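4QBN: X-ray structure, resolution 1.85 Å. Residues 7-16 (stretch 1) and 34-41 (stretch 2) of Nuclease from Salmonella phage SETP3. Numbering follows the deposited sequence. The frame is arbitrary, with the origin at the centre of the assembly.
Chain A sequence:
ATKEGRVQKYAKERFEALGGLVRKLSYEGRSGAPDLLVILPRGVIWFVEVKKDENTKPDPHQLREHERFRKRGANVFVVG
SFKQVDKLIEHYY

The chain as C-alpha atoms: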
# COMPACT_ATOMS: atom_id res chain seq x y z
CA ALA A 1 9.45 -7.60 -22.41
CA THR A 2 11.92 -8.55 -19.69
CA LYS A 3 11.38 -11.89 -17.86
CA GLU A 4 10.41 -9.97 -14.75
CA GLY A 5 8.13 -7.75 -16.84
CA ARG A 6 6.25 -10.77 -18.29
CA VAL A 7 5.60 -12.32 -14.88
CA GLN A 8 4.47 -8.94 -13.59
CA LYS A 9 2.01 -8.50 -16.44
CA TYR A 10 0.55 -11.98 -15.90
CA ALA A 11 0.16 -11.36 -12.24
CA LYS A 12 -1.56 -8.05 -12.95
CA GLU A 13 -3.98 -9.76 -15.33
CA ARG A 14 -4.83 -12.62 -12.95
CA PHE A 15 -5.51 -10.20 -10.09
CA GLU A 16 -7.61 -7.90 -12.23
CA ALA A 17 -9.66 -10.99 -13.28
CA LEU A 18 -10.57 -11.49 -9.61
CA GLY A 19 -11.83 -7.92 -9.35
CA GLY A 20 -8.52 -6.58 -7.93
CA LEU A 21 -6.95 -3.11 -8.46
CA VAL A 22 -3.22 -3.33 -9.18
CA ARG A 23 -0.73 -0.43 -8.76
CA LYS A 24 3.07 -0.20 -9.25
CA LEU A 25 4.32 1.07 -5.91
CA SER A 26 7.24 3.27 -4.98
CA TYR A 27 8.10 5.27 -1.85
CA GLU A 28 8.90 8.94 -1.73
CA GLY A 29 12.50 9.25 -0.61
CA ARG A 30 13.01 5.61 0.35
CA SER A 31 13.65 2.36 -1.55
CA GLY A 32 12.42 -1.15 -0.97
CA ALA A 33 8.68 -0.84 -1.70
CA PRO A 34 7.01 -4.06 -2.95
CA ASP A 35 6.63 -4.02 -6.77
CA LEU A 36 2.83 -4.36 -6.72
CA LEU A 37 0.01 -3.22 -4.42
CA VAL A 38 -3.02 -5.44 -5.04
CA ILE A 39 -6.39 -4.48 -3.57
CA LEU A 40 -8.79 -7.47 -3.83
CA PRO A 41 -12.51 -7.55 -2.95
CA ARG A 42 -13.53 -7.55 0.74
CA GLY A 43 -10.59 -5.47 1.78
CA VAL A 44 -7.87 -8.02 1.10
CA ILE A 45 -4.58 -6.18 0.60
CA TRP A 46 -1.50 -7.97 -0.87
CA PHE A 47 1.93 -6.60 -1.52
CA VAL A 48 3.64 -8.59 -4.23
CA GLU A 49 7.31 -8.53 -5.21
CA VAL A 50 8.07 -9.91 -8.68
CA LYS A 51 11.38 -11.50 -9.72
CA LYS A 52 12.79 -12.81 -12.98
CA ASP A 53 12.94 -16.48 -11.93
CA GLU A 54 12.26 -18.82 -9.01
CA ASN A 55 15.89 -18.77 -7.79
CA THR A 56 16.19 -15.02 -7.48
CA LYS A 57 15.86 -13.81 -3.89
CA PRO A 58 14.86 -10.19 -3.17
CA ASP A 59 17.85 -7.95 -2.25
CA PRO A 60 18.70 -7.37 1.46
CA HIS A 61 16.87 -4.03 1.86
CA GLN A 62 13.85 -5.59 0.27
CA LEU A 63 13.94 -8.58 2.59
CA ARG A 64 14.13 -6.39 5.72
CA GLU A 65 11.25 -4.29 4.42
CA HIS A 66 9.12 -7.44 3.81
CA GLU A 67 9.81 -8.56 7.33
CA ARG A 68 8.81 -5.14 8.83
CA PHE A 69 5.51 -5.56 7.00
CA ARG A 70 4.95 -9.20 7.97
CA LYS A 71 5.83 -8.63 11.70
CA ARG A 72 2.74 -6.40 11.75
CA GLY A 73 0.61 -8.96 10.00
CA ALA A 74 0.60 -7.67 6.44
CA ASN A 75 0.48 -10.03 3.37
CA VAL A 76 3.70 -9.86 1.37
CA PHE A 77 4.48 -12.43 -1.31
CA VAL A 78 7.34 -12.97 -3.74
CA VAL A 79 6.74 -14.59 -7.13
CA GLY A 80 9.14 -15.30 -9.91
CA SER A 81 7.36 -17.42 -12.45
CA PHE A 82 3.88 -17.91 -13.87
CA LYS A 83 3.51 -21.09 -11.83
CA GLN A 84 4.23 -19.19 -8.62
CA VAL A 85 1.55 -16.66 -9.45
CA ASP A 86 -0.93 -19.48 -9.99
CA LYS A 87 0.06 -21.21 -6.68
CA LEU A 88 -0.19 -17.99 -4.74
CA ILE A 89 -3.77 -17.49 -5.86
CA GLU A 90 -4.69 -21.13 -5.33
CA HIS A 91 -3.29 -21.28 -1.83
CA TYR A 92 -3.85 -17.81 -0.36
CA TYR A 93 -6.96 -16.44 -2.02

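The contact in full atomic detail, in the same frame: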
# COMPACT_ATOMS: atom_id res chain seq x y z
N VAL A 7 6.24 -11.75 -16.06
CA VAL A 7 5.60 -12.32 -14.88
C VAL A 7 4.74 -11.24 -14.24
O VAL A 7 3.65 -11.50 -13.73
CB VAL A 7 6.61 -12.83 -13.86
CG1 VAL A 7 5.91 -13.34 -12.54
CG2 VAL A 7 7.46 -13.95 -14.52
N GLN A 8 5.24 -10.01 -14.20
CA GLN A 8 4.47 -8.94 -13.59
C GLN A 8 3.15 -8.69 -14.34
O GLN A 8 2.09 -8.43 -13.73
CB GLN A 8 5.31 -7.67 -13.54
CG GLN A 8 4.63 -6.57 -12.82
CD GLN A 8 5.62 -5.43 -12.59
OE1 GLN A 8 5.40 -4.30 -13.05
NE2 GLN A 8 6.73 -5.74 -11.92
N LYS A 9 3.21 -8.72 -15.66
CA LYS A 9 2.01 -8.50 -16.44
C LYS A 9 0.99 -9.62 -16.22
O LYS A 9 -0.22 -9.38 -16.20
CB LYS A 9 2.35 -8.40 -17.90
CG LYS A 9 1.16 -8.28 -18.84
CD LYS A 9 1.68 -8.01 -20.27
CE LYS A 9 0.95 -8.81 -21.36
NZ LYS A 9 -0.42 -8.31 -21.66
N TYR A 10 1.47 -10.85 -16.11
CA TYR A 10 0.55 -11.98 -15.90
C TYR A 10 -0.12 -11.87 -14.56
O TYR A 10 -1.34 -12.11 -14.40
CB TYR A 10 1.33 -13.28 -15.97
CG TYR A 10 0.53 -14.51 -15.73
CD1 TYR A 10 -0.35 -14.99 -16.68
CD2 TYR A 10 0.68 -15.21 -14.55
CE1 TYR A 10 -1.06 -16.15 -16.48
CE2 TYR A 10 -0.04 -16.40 -14.32
CZ TYR A 10 -0.90 -16.84 -15.28
OH TYR A 10 -1.60 -18.01 -15.05
N ALA A 11 0.69 -11.51 -13.57
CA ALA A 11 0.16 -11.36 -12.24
C ALA A 11 -0.92 -10.25 -12.27
O ALA A 11 -2.02 -10.37 -11.68
CB ALA A 11 1.29 -11.01 -11.22
N LYS A 12 -0.60 -9.15 -12.91
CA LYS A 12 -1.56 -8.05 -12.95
C LYS A 12 -2.85 -8.52 -13.56
O LYS A 12 -3.92 -8.24 -13.04
CB LYS A 12 -0.98 -6.87 -13.76
CG LYS A 12 -1.98 -5.74 -14.01
CD LYS A 12 -1.23 -4.51 -14.58
CE LYS A 12 -2.12 -3.32 -14.73
NZ LYS A 12 -3.12 -3.59 -15.78
N GLU A 13 -2.77 -9.25 -14.67
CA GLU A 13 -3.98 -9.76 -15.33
C GLU A 13 -4.82 -10.75 -14.52
O GLU A 13 -6.06 -10.69 -14.50
CB GLU A 13 -3.59 -10.39 -16.68
CG GLU A 13 -3.07 -9.33 -17.69
CD GLU A 13 -2.51 -9.91 -18.98
OE1 GLU A 13 -2.03 -11.09 -18.97
OE2 GLU A 13 -2.51 -9.17 -20.00
N ARG A 14 -4.14 -11.67 -13.84
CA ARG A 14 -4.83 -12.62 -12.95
C ARG A 14 -5.53 -11.91 -11.80
O ARG A 14 -6.66 -12.26 -11.47
CB ARG A 14 -3.83 -13.62 -12.38
CG ARG A 14 -3.23 -14.55 -13.45
CD ARG A 14 -4.00 -15.89 -13.70
NE ARG A 14 -5.04 -16.29 -12.71
CZ ARG A 14 -5.01 -17.39 -11.92
NH1 ARG A 14 -3.98 -18.23 -11.95
NH2 ARG A 14 -6.02 -17.65 -11.10
N PHE A 15 -4.88 -10.92 -11.19
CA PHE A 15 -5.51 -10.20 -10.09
C PHE A 15 -6.66 -9.34 -10.57
O PHE A 15 -7.67 -9.21 -9.89
CB PHE A 15 -4.49 -9.29 -9.40
CG PHE A 15 -3.36 -10.06 -8.75
CD1 PHE A 15 -3.59 -11.29 -8.18
CD2 PHE A 15 -2.06 -9.51 -8.71
CE1 PHE A 15 -2.54 -11.99 -7.54
CE2 PHE A 15 -1.01 -10.22 -8.10
CZ PHE A 15 -1.26 -11.46 -7.53
N GLU A 16 -6.50 -8.70 -11.71
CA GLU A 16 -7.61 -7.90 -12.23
C GLU A 16 -8.82 -8.77 -12.59
O GLU A 16 -9.96 -8.32 -12.45
CB GLU A 16 -7.15 -7.05 -13.41
CG GLU A 16 -6.26 -5.88 -12.98
CD GLU A 16 -5.69 -5.12 -14.18
OE1 GLU A 16 -5.79 -5.67 -15.30
OE2 GLU A 16 -5.17 -3.98 -14.02
N PRO A 34 7.41 -2.92 -2.10
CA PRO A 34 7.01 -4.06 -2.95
C PRO A 34 6.61 -3.61 -4.37
O PRO A 34 6.05 -2.52 -4.56
CB PRO A 34 5.76 -4.59 -2.21
CG PRO A 34 6.12 -4.33 -0.72
CD PRO A 34 6.84 -2.97 -0.74
N ASP A 35 6.91 -4.43 -5.38
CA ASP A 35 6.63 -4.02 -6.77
C ASP A 35 5.16 -3.71 -7.00
O ASP A 35 4.83 -2.74 -7.75
CB ASP A 35 7.07 -5.10 -7.76
CG ASP A 35 8.55 -5.29 -7.76
OD1 ASP A 35 9.24 -4.24 -7.78
OD2 ASP A 35 9.03 -6.47 -7.74
N LEU A 36 4.26 -4.54 -6.45
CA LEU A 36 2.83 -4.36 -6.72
C LEU A 36 2.02 -4.20 -5.46
O LEU A 36 2.24 -4.92 -4.47
CB LEU A 36 2.27 -5.59 -7.47
CG LEU A 36 2.86 -5.90 -8.83
CD1 LEU A 36 2.23 -7.17 -9.40
CD2 LEU A 36 2.54 -4.72 -9.83
N LEU A 37 1.07 -3.26 -5.47
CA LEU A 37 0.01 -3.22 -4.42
C LEU A 37 -1.22 -3.80 -5.11
O LEU A 37 -1.53 -3.39 -6.24
CB LEU A 37 -0.23 -1.75 -4.05
CG LEU A 37 -1.52 -1.51 -3.23
CD1 LEU A 37 -1.46 -2.18 -1.84
CD2 LEU A 37 -1.72 0.02 -3.13
N VAL A 38 -1.89 -4.74 -4.44
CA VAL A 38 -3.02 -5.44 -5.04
C VAL A 38 -4.13 -5.27 -4.03
O VAL A 38 -4.01 -5.68 -2.87
CB VAL A 38 -2.73 -6.95 -5.23
CG1 VAL A 38 -3.89 -7.63 -5.91
CG2 VAL A 38 -1.47 -7.12 -6.12
N ILE A 39 -5.22 -4.66 -4.48
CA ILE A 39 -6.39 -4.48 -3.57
C ILE A 39 -7.48 -5.38 -4.11
O ILE A 39 -7.98 -5.12 -5.20
CB ILE A 39 -6.94 -3.03 -3.60
CG1 ILE A 39 -5.84 -1.94 -3.46
CG2 ILE A 39 -8.09 -2.87 -2.53
CD1 ILE A 39 -5.33 -1.80 -2.14
N LEU A 40 -7.82 -6.46 -3.38
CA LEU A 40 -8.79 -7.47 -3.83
C LEU A 40 -10.09 -7.23 -3.05
O LEU A 40 -10.09 -6.52 -2.05
CB LEU A 40 -8.23 -8.87 -3.57
CG LEU A 40 -7.04 -9.19 -4.48
CD1 LEU A 40 -6.25 -10.37 -3.87
CD2 LEU A 40 -7.65 -9.63 -5.77
N PRO A 41 -11.21 -7.73 -3.58
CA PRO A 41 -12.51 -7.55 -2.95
C PRO A 41 -12.51 -7.98 -1.47
O PRO A 41 -11.77 -8.87 -1.05
CB PRO A 41 -13.41 -8.43 -3.80
CG PRO A 41 -12.83 -8.29 -5.22
CD PRO A 41 -11.32 -8.30 -4.94

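The backbones set the terms of this contact. Residues 7-16 lie within a longer helix, held by successive i to i+4 hydrogen bonds such as Phe 15 N to Ala 11 O at 3.0 Å, and the facing segment includes a strand through Leu 37, Val 38 and Ile 39. The two axes run nearly parallel, 14° apart in their N-to-C directions, and approach to 9.8 Å. That separation leaves the space between the backbones to side chains, and no hydrogen bond crosses it. Phe 15 CA and Val 38 CA are 7.4 Å apart, whereas Gln 8 CA and Leu 36 CA are 8.4 Å apart.

Apolar packing follows from the periodicities of both elements. Gln 8, Ala 11 and Phe 15, spaced three and four residues apart, direct their CA-to-CB bonds toward the strand; on the strand, Leu 36 and Val 38 point back, while the alternate residues Leu 37 and Ile 39 make no contact. Phe 15 loses the most surface, 78 Å², with its CD2 3.6 Å from Val 38 CG2. Val 38 CG1 lies 4.2 Å from the ring centroid and 28° off the ring normal, a CH-pi arrangement over the face. Leu 36 meets the small Ala 11 more loosely, CD1 to CB at 4.4 Å. Leu 40 starts sideways, but its end comes nearer, bringing CD2 to 4.1 Å from Phe 15 O.

Toward the N-terminal end the contact becomes mixed. The aliphatic part of Gln 8 covers Leu 36 (CG to CD2, 4.1 Å), and its amide NE2 reaches 4.2 Å from Asp 35 CB, a van der Waals approach.

Charge pairing stays within the helix. Lys 9 NZ bridges Glu 13 OE2 at 2.8 Å, and Lys 12 NZ bridges Glu 16 OE2 at 2.7 Å; both salt bridges span a single turn. The joint buried area is 302 Å².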